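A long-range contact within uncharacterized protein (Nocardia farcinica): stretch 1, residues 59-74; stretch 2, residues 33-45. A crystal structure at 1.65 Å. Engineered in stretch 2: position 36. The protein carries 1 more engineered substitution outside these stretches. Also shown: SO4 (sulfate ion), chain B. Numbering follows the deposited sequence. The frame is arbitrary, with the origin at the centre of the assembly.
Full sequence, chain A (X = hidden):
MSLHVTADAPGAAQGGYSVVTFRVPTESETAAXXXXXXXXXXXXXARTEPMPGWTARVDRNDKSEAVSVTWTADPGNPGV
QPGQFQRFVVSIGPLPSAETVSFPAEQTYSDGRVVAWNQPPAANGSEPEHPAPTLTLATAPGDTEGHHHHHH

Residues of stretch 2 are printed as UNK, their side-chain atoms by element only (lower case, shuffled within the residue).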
# COMPACT_ATOMS: atom_id res chain seq x y z
N ASP A 59 -13.08 -0.04 2.49
CA ASP A 59 -13.32 1.38 2.82
C ASP A 59 -14.62 1.89 2.18
O ASP A 59 -14.99 1.45 1.10
CB ASP A 59 -12.16 2.25 2.38
CG ASP A 59 -10.99 2.17 3.38
OD1 ASP A 59 -10.99 2.99 4.35
OD2 ASP A 59 -10.13 1.29 3.23
N ARG A 60 -15.30 2.80 2.86
CA ARG A 60 -16.63 3.23 2.39
C ARG A 60 -16.65 4.75 2.31
O ARG A 60 -15.90 5.43 3.00
CB ARG A 60 -17.70 2.78 3.38
CG ARG A 60 -17.70 1.30 3.68
CD ARG A 60 -18.83 0.64 2.96
NE ARG A 60 -18.84 -0.81 3.12
CZ ARG A 60 -19.68 -1.60 2.49
NH1 ARG A 60 -20.58 -1.08 1.67
NH2 ARG A 60 -19.62 -2.92 2.66
N ASN A 61 -17.50 5.29 1.45
CA ASN A 61 -17.68 6.74 1.43
C ASN A 61 -18.91 7.15 2.25
O ASN A 61 -19.51 6.32 2.94
CB ASN A 61 -17.77 7.26 -0.01
CG ASN A 61 -18.98 6.74 -0.74
OD1 ASN A 61 -19.90 6.16 -0.14
ND2 ASN A 61 -18.99 6.92 -2.08
N ASP A 62 -19.30 8.42 2.13
CA ASP A 62 -20.38 9.00 2.93
C ASP A 62 -21.72 8.34 2.60
O ASP A 62 -22.65 8.32 3.42
CB ASP A 62 -20.47 10.51 2.67
CG ASP A 62 -20.43 10.85 1.18
OD1 ASP A 62 -20.42 9.92 0.34
OD2 ASP A 62 -20.39 12.06 0.83
N LYS A 63 -21.83 7.80 1.39
CA LYS A 63 -23.07 7.14 1.00
C LYS A 63 -23.06 5.65 1.34
O LYS A 63 -23.98 4.91 0.96
CB LYS A 63 -23.31 7.32 -0.51
CG LYS A 63 -23.32 8.76 -0.96
CD LYS A 63 -23.48 8.86 -2.48
CE LYS A 63 -23.53 10.31 -2.93
NZ LYS A 63 -22.19 10.97 -2.80
N SER A 64 -22.01 5.21 2.03
CA SER A 64 -21.91 3.81 2.45
C SER A 64 -21.59 2.86 1.31
O SER A 64 -21.78 1.65 1.42
CB SER A 64 -23.19 3.37 3.17
OG SER A 64 -23.38 4.19 4.32
N GLU A 65 -21.09 3.42 0.22
CA GLU A 65 -20.63 2.59 -0.88
C GLU A 65 -19.19 2.17 -0.59
O GLU A 65 -18.40 2.95 -0.03
CB GLU A 65 -20.67 3.38 -2.19
CG GLU A 65 -22.10 3.78 -2.64
CD GLU A 65 -22.11 4.93 -3.66
OE1 GLU A 65 -21.14 5.73 -3.72
OE2 GLU A 65 -23.12 5.05 -4.39
N ALA A 66 -18.86 0.95 -1.00
CA ALA A 66 -17.47 0.49 -0.92
C ALA A 66 -16.66 1.09 -2.07
O ALA A 66 -16.98 0.82 -3.25
CB ALA A 66 -17.45 -1.04 -1.05
N VAL A 67 -15.60 1.81 -1.72
CA VAL A 67 -14.74 2.53 -2.67
C VAL A 67 -13.41 1.82 -2.93
O VAL A 67 -12.75 2.06 -3.95
CB VAL A 67 -14.46 4.01 -2.25
CG1 VAL A 67 -15.75 4.82 -2.22
CG2 VAL A 67 -13.81 4.07 -0.89
N SER A 68 -12.99 0.97 -1.99
CA SER A 68 -11.78 0.19 -2.22
C SER A 68 -11.71 -0.94 -1.19
O SER A 68 -12.48 -0.96 -0.22
CB SER A 68 -10.54 1.05 -2.08
OG SER A 68 -10.25 1.34 -0.72
N VAL A 69 -10.83 -1.90 -1.45
CA VAL A 69 -10.65 -3.03 -0.52
C VAL A 69 -9.16 -3.24 -0.45
O VAL A 69 -8.45 -3.10 -1.47
CB VAL A 69 -11.37 -4.31 -1.00
CG1 VAL A 69 -11.06 -4.63 -2.48
CG2 VAL A 69 -11.03 -5.51 -0.09
N THR A 70 -8.66 -3.55 0.75
CA THR A 70 -7.21 -3.77 0.89
C THR A 70 -6.98 -5.04 1.65
O THR A 70 -7.62 -5.27 2.70
CB THR A 70 -6.52 -2.63 1.66
OG1 THR A 70 -6.67 -1.39 0.98
CG2 THR A 70 -5.02 -2.95 1.85
N TRP A 71 -6.12 -5.91 1.13
CA TRP A 71 -5.68 -7.12 1.88
C TRP A 71 -4.24 -6.91 2.28
O TRP A 71 -3.43 -6.42 1.48
CB TRP A 71 -5.73 -8.35 0.98
CG TRP A 71 -7.08 -8.78 0.56
CD1 TRP A 71 -7.86 -9.72 1.19
CD2 TRP A 71 -7.80 -8.37 -0.61
NE1 TRP A 71 -9.03 -9.89 0.49
CE2 TRP A 71 -9.02 -9.08 -0.62
CE3 TRP A 71 -7.53 -7.46 -1.64
CZ2 TRP A 71 -9.96 -8.96 -1.65
CZ3 TRP A 71 -8.46 -7.31 -2.66
CH2 TRP A 71 -9.68 -8.04 -2.65
N THR A 72 -3.89 -7.28 3.51
CA THR A 72 -2.55 -7.02 4.03
C THR A 72 -2.08 -8.27 4.72
O THR A 72 -2.82 -8.84 5.52
CB THR A 72 -2.56 -5.90 5.08
OG1 THR A 72 -3.14 -4.72 4.51
CG2 THR A 72 -1.11 -5.61 5.53
N ALA A 73 -0.85 -8.69 4.41
CA ALA A 73 -0.29 -9.90 5.03
C ALA A 73 -0.00 -9.63 6.51
O ALA A 73 0.60 -8.61 6.86
CB ALA A 73 1.00 -10.27 4.28
N ASP A 74 -0.57 -10.48 7.39
CA ASP A 74 -0.25 -10.40 8.82
C ASP A 74 1.24 -10.53 9.11
O ASP A 74 1.96 -11.19 8.41
CB ASP A 74 -0.96 -11.52 9.58
CG ASP A 74 -2.46 -11.45 9.44
OD1 ASP A 74 -2.97 -10.38 9.10
OD2 ASP A 74 -3.11 -12.50 9.66
N UNK A 33 4.89 -10.17 -2.45
CA UNK A 33 3.74 -9.29 -2.36
C UNK A 33 3.19 -9.36 -0.93
O UNK A 33 2.82 -10.45 -0.45
c UNK A 33 2.62 -9.71 -3.31
c UNK A 33 1.39 -8.79 -3.11
o UNK A 33 3.10 -9.60 -4.65
N UNK A 34 3.07 -8.19 -0.30
CA UNK A 34 2.60 -8.09 1.11
C UNK A 34 1.29 -7.34 1.31
O UNK A 34 0.67 -7.44 2.38
o UNK A 34 3.94 -6.13 1.54
c UNK A 34 4.91 -8.34 2.01
c UNK A 34 3.65 -7.46 2.01
N UNK A 35 0.82 -6.66 0.27
CA UNK A 35 -0.53 -6.05 0.36
C UNK A 35 -1.05 -5.80 -1.05
O UNK A 35 -0.27 -5.67 -2.01
c UNK A 35 -0.48 -4.75 1.11
N UNK A 36 -2.36 -5.74 -1.14
CA UNK A 36 -3.00 -5.40 -2.41
C UNK A 36 -4.16 -4.49 -2.11
O UNK A 36 -5.01 -4.84 -1.29
c UNK A 36 -1.79 -6.83 -5.31
s UNK A 36 -3.26 -6.03 -5.76
c UNK A 36 -3.51 -6.69 -3.06
c UNK A 36 -4.31 -6.50 -4.34
N UNK A 37 -4.25 -3.36 -2.82
CA UNK A 37 -5.39 -2.47 -2.65
C UNK A 37 -6.10 -2.39 -3.99
O UNK A 37 -5.45 -2.15 -4.98
c UNK A 37 -6.05 -0.06 -2.34
c UNK A 37 -4.92 -1.06 -2.20
o UNK A 37 -4.57 -1.14 -0.78
N UNK A 38 -7.41 -2.60 -4.02
CA UNK A 38 -8.13 -2.52 -5.30
C UNK A 38 -9.21 -1.48 -5.20
O UNK A 38 -9.95 -1.44 -4.22
c UNK A 38 -9.61 -3.73 -6.94
c UNK A 38 -7.72 -4.91 -5.83
c UNK A 38 -8.78 -3.87 -5.66
N UNK A 39 -9.32 -0.66 -6.24
CA UNK A 39 -10.32 0.41 -6.27
C UNK A 39 -11.62 -0.18 -6.80
O UNK A 39 -11.61 -0.82 -7.86
c UNK A 39 -10.96 2.52 -7.44
o UNK A 39 -8.71 2.17 -6.68
c UNK A 39 -9.86 1.51 -7.22
N UNK A 40 -12.73 -0.01 -6.06
CA UNK A 40 -14.01 -0.62 -6.41
C UNK A 40 -14.95 0.42 -6.97
O UNK A 40 -14.84 1.59 -6.66
c UNK A 40 -14.70 -1.28 -5.20
c UNK A 40 -13.87 -2.38 -4.53
c UNK A 40 -14.53 -2.78 -3.21
c UNK A 40 -13.77 -3.58 -5.46
N UNK A 41 -15.91 -0.03 -7.77
CA UNK A 41 -16.71 0.94 -8.47
C UNK A 41 -17.90 1.40 -7.58
O UNK A 41 -19.09 1.31 -7.97
c UNK A 41 -16.00 -1.38 -8.33
c UNK A 41 -17.14 -1.27 -9.34
c UNK A 41 -17.16 0.18 -9.73
N UNK A 42 -17.57 1.88 -6.39
CA UNK A 42 -18.56 2.49 -5.52
C UNK A 42 -19.81 1.64 -5.40
O UNK A 42 -20.92 2.14 -5.64
c UNK A 42 -18.92 3.87 -6.04
o UNK A 42 -18.01 6.11 -6.02
n UNK A 42 -16.59 4.42 -5.60
c UNK A 42 -17.79 4.89 -5.88
N UNK A 43 -19.63 0.39 -4.99
CA UNK A 43 -20.72 -0.60 -4.91
C UNK A 43 -21.42 -0.56 -3.56
O UNK A 43 -20.82 -0.19 -2.56
c UNK A 43 -19.06 -2.38 -4.20
c UNK A 43 -20.19 -2.04 -5.17
c UNK A 43 -19.70 -2.17 -6.61
N UNK A 44 -22.69 -0.96 -3.52
CA UNK A 44 -23.40 -0.98 -2.24
C UNK A 44 -22.85 -2.08 -1.33
O UNK A 44 -22.75 -1.92 -0.10
n UNK A 44 -24.43 2.60 0.14
c UNK A 44 -25.59 -0.27 -3.34
n UNK A 44 -25.36 1.19 -1.41
c UNK A 44 -25.28 2.40 -0.86
n UNK A 44 -26.03 3.39 -1.31
c UNK A 44 -24.90 -1.23 -2.45
c UNK A 44 -26.23 0.84 -2.52
N UNK A 45 -22.53 -3.23 -1.93
CA UNK A 45 -22.16 -4.39 -1.16
C UNK A 45 -20.75 -4.82 -1.56
O UNK A 45 -20.44 -4.82 -2.75
o UNK A 45 -22.72 -6.69 -0.70
c UNK A 45 -23.12 -5.55 -1.44
S SO4 B . -22.34 -5.54 2.59
O1 SO4 B . -22.18 -6.12 3.93
O2 SO4 B . -21.05 -5.40 1.92
O3 SO4 B . -23.25 -6.41 1.85
O4 SO4 B . -22.87 -4.18 2.70
O HOH W 1 -13.85 4.11 -5.53

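Position 33 has a branched side chain, one carbon carrying an oxygen and a carbon. It makes no contact with stretch 1. This is Thr33, whose hydroxyl is hydrogen-bonded elsewhere in the structure.

Position 34 has the same branched set. Its backbone O accepts a hydrogen bond from Ala73 N at 2.8 Å. It is Thr34.

Position 35 has a single side-chain carbon, CB, 4.2 Å from Thr72 CA. It is Ala35.

Position 36 has an unbranched chain of two carbons, a sulfur and a carbon. It lies on the sheet face of Trp71, and its second carbon is 4.3 Å from Trp71 CE3. The sulfur settles Met36, an engineered residue that replaces Leu. Its N and O pair with Trp71 O and N, each at 2.9 Å.

Position 37 has one carbon carrying an oxygen and a carbon. The oxygen lies 2.8 Å from Thr70 OG1, a hydrogen bond that either hydroxyl could donate. It is Thr37.

Position 38 has three carbons, forked at CB. One tip is 4.0 Å from Trp71 CZ3, at the ring edge. It is Val38.

Position 39 again has a carbon bearing an oxygen and a carbon. It is Thr39.

Position 40 has four carbons, forked at the second. One tip is 4.0 Å from both Ala66 CB and Val69 CG1. It is Leu40.

Position 41 has three carbons closing a ring onto the backbone N, and points away. It is Pro41.

Position 42 has two carbons, the second carrying an oxygen and a nitrogen. The nitrogen is 3.5 Å from Val67 CG1. It is Asn42. A water links its ND2, weakly, to Val67 O.

Position 43 has three carbons forked at CB, one 3.8 Å from Ala66 CB. It is Val43. Its O accepts from Ala66 N at 2.8 Å.

Position 44 has three carbons, a nitrogen, then a carbon with two nitrogens. One end nitrogen lies 2.5 Å from Lys63 O, a very short hydrogen bond. It is Arg44. Glu65 CG sits over one guanidinium face.

Position 45 has a carbon and an oxygen. It is Ser45, and its OG binds sulfate O3 at 2.6 Å.

The contact is an antiparallel strand pair with a bulge between Ala66 and Ser68. Backbone hydrogen bonds hold it. Apolar side chains pack beside Trp71 and Val69, while the threonine pair bonds on the other face. Arg60 NH1 reaches Arg44 O at 2.9 Å, fastening the turn end.

Stretch 2, residues 33-45: TTAMTVTLPNVRS
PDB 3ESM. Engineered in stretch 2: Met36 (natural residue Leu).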